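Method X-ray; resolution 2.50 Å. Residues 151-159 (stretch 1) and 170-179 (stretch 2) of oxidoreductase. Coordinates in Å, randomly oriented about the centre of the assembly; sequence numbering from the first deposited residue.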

# COMPACT_ATOMS: atom_id res chain seq x y z
N VAL A 151 7.57 12.04 9.09
CA VAL A 151 8.60 11.22 8.45
C VAL A 151 9.35 11.96 7.34
O VAL A 151 8.75 12.41 6.36
CB VAL A 151 7.98 9.94 7.84
CG1 VAL A 151 9.05 9.14 7.10
CG2 VAL A 151 7.38 9.09 8.95
N VAL A 152 10.67 12.07 7.50
CA VAL A 152 11.45 12.77 6.48
C VAL A 152 11.31 12.04 5.16
O VAL A 152 11.28 10.80 5.11
CB VAL A 152 12.94 12.90 6.87
CG1 VAL A 152 13.04 13.52 8.25
CG2 VAL A 152 13.64 11.55 6.81
N PRO A 153 11.21 12.80 4.06
CA PRO A 153 11.06 12.30 2.69
C PRO A 153 12.01 11.17 2.29
O PRO A 153 11.63 10.27 1.54
CB PRO A 153 11.30 13.55 1.85
CG PRO A 153 10.75 14.63 2.71
CD PRO A 153 11.33 14.27 4.06
N THR A 154 13.24 11.21 2.79
CA THR A 154 14.20 10.19 2.40
C THR A 154 14.18 8.93 3.24
O THR A 154 14.71 8.91 4.36
CB THR A 154 15.62 10.76 2.41
OG1 THR A 154 15.65 11.96 1.63
CG2 THR A 154 16.59 9.75 1.82
N GLY A 155 13.57 7.88 2.69
CA GLY A 155 13.53 6.61 3.38
C GLY A 155 14.83 5.92 3.05
O GLY A 155 15.42 6.19 2.02
N VAL A 156 15.29 5.02 3.92
CA VAL A 156 16.54 4.33 3.69
C VAL A 156 16.37 2.82 3.58
O VAL A 156 16.18 2.14 4.59
CB VAL A 156 17.54 4.61 4.82
CG1 VAL A 156 18.87 3.95 4.52
CG2 VAL A 156 17.72 6.10 4.98
N PHE A 157 16.44 2.29 2.36
CA PHE A 157 16.33 0.85 2.16
C PHE A 157 17.69 0.30 1.75
O PHE A 157 18.17 0.55 0.65
CB PHE A 157 15.31 0.50 1.09
CG PHE A 157 15.01 -0.97 1.02
CD1 PHE A 157 14.06 -1.54 1.87
CD2 PHE A 157 15.71 -1.80 0.15
CE1 PHE A 157 13.81 -2.92 1.86
CE2 PHE A 157 15.47 -3.18 0.12
CZ PHE A 157 14.52 -3.74 0.98
N ALA A 158 18.30 -0.47 2.64
CA ALA A 158 19.60 -1.05 2.36
C ALA A 158 19.52 -2.47 1.81
O ALA A 158 19.06 -3.39 2.48
CB ALA A 158 20.46 -1.04 3.62
N ALA A 159 19.97 -2.62 0.57
CA ALA A 159 20.02 -3.92 -0.09
C ALA A 159 21.49 -4.27 0.03
O ALA A 159 22.33 -3.63 -0.58
CB ALA A 159 19.61 -3.78 -1.53
N GLU A 170 26.80 5.88 -3.77
CA GLU A 170 25.58 6.64 -3.99
C GLU A 170 24.61 6.42 -2.84
O GLU A 170 23.85 7.32 -2.47
CB GLU A 170 24.92 6.21 -5.30
CG GLU A 170 24.66 7.35 -6.27
CD GLU A 170 23.51 8.24 -5.84
OE1 GLU A 170 22.33 7.82 -5.98
OE2 GLU A 170 23.78 9.35 -5.34
N PHE A 171 24.65 5.23 -2.27
CA PHE A 171 23.79 4.88 -1.16
C PHE A 171 24.22 5.58 0.12
O PHE A 171 23.37 5.98 0.93
CB PHE A 171 23.78 3.36 -0.94
CG PHE A 171 22.93 2.92 0.20
CD1 PHE A 171 21.57 3.21 0.22
CD2 PHE A 171 23.48 2.22 1.27
CE1 PHE A 171 20.76 2.81 1.29
CE2 PHE A 171 22.68 1.82 2.34
CZ PHE A 171 21.32 2.11 2.35
N ASN A 172 25.53 5.73 0.31
CA ASN A 172 26.03 6.40 1.51
C ASN A 172 25.71 7.89 1.52
O ASN A 172 25.59 8.50 2.58
CB ASN A 172 27.54 6.20 1.65
CG ASN A 172 27.88 4.92 2.38
OD1 ASN A 172 27.34 4.65 3.46
ND2 ASN A 172 28.78 4.12 1.81
N LYS A 173 25.55 8.46 0.33
CA LYS A 173 25.22 9.86 0.22
C LYS A 173 23.75 9.98 0.62
O LYS A 173 23.34 10.93 1.28
CB LYS A 173 25.40 10.31 -1.23
CG LYS A 173 25.93 11.72 -1.40
CD LYS A 173 27.37 11.83 -0.90
CE LYS A 173 28.29 10.87 -1.63
NZ LYS A 173 28.24 11.06 -3.11
N ARG A 174 22.97 8.98 0.21
CA ARG A 174 21.54 8.94 0.51
C ARG A 174 21.28 8.94 2.02
O ARG A 174 20.35 9.61 2.50
CB ARG A 174 20.92 7.71 -0.14
CG ARG A 174 19.42 7.78 -0.21
CD ARG A 174 18.80 6.52 -0.76
NE ARG A 174 17.38 6.51 -0.44
CZ ARG A 174 16.48 7.32 -1.00
NH1 ARG A 174 16.86 8.20 -1.91
NH2 ARG A 174 15.21 7.28 -0.60
N ILE A 175 22.09 8.20 2.76
CA ILE A 175 21.96 8.14 4.21
C ILE A 175 22.17 9.55 4.78
O ILE A 175 21.41 10.01 5.63
CB ILE A 175 23.01 7.19 4.83
CG1 ILE A 175 22.72 5.74 4.40
CG2 ILE A 175 23.00 7.31 6.35
CD1 ILE A 175 23.70 4.72 4.94
N ALA A 176 23.19 10.24 4.27
CA ALA A 176 23.48 11.60 4.71
C ALA A 176 22.28 12.51 4.47
O ALA A 176 21.93 13.32 5.34
CB ALA A 176 24.71 12.14 3.98
N ARG A 177 21.64 12.39 3.31
CA ARG A 177 20.47 13.23 3.02
C ARG A 177 19.39 13.04 4.08
O ARG A 177 18.88 14.01 4.63
CB ARG A 177 19.90 12.92 1.63
CG ARG A 177 18.68 13.78 1.29
CD ARG A 177 18.15 13.46 -0.10
NE ARG A 177 19.19 13.60 -1.11
CZ ARG A 177 19.05 13.29 -2.39
NH1 ARG A 177 17.89 12.81 -2.83
NH2 ARG A 177 20.07 13.45 -3.22
N ALA A 178 19.04 11.78 4.35
CA ALA A 178 18.03 11.48 5.37
C ALA A 178 18.54 12.03 6.71
O ALA A 178 17.80 12.63 7.48
CB ALA A 178 17.81 9.99 5.47
N ALA A 179 19.82 11.81 6.98
CA ALA A 179 20.43 12.30 8.21
C ALA A 179 20.27 13.82 8.31
O ALA A 179 19.88 14.35 9.35
CB ALA A 179 21.90 11.92 8.25
O HOH W 1 15.59 11.96 -1.25

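The most unusual feature of this contact is that its direct hydrogen bonding converges on one backbone carbonyl. Arg174 NH2 donates to Gly155 O at 2.8 Å with an N-H...O angle of 139°, and Arg174 NE reaches the same Gly155 O at 3.2 Å and 128°, a weak bond. The carbonyl oxygen lies at the edge of the guanidinium, near its plane, where the N-H groups point. Although the CA-to-CB bond of Arg174 runs sideways, its chi1 to chi3 are all t, and this extended chain carries the guanidinium to the loop. Thr154 CG2 lies over one face of the group, 3.7 Å from Arg174 NH2, so the methyl packs against it without occupying a donor direction.

Thr154 also marks the closest backbone approach in the register, with its CA 5.0 Å from the CA of Ala178. The small alanine side chain suits so short a spacing: Thr154 CB and Ala178 CB are 3.8 Å apart, and Ala178 CB lies 3.5 Å from Thr154 O. Water 1 links the two stretches: its O donates to Thr154 OG1 at 2.9 Å and accepts from Arg177 NH1 at 2.9 Å.

From here the backbones diverge. Strand 156-159 runs roughly antiparallel to the helix, at 157° between N-to-C directions, and the CA spacing widens to 6.6 Å at Val156 and Ile175 and 8.1 Å at Ala158 and Phe171. At the widest pair the Phe171 ring spans most of the gap, with CZ 3.5 Å from Ala158 CB; Val156 packs between Ala178, Ile175 and Phe171. Val156 CG2 meets Ala178 CB at 3.9 Å, whereas Val156 CG1 approaches Phe171 CZ at 3.8 Å and Ile175 CG1 at 4.2 Å. The CA-to-CB bond of Phe171 points toward the strand stretch, and chi1 is t; Phe171 CE1 also comes to 3.5 Å from Phe157 O, and all three strand neighbours approach the ring obliquely.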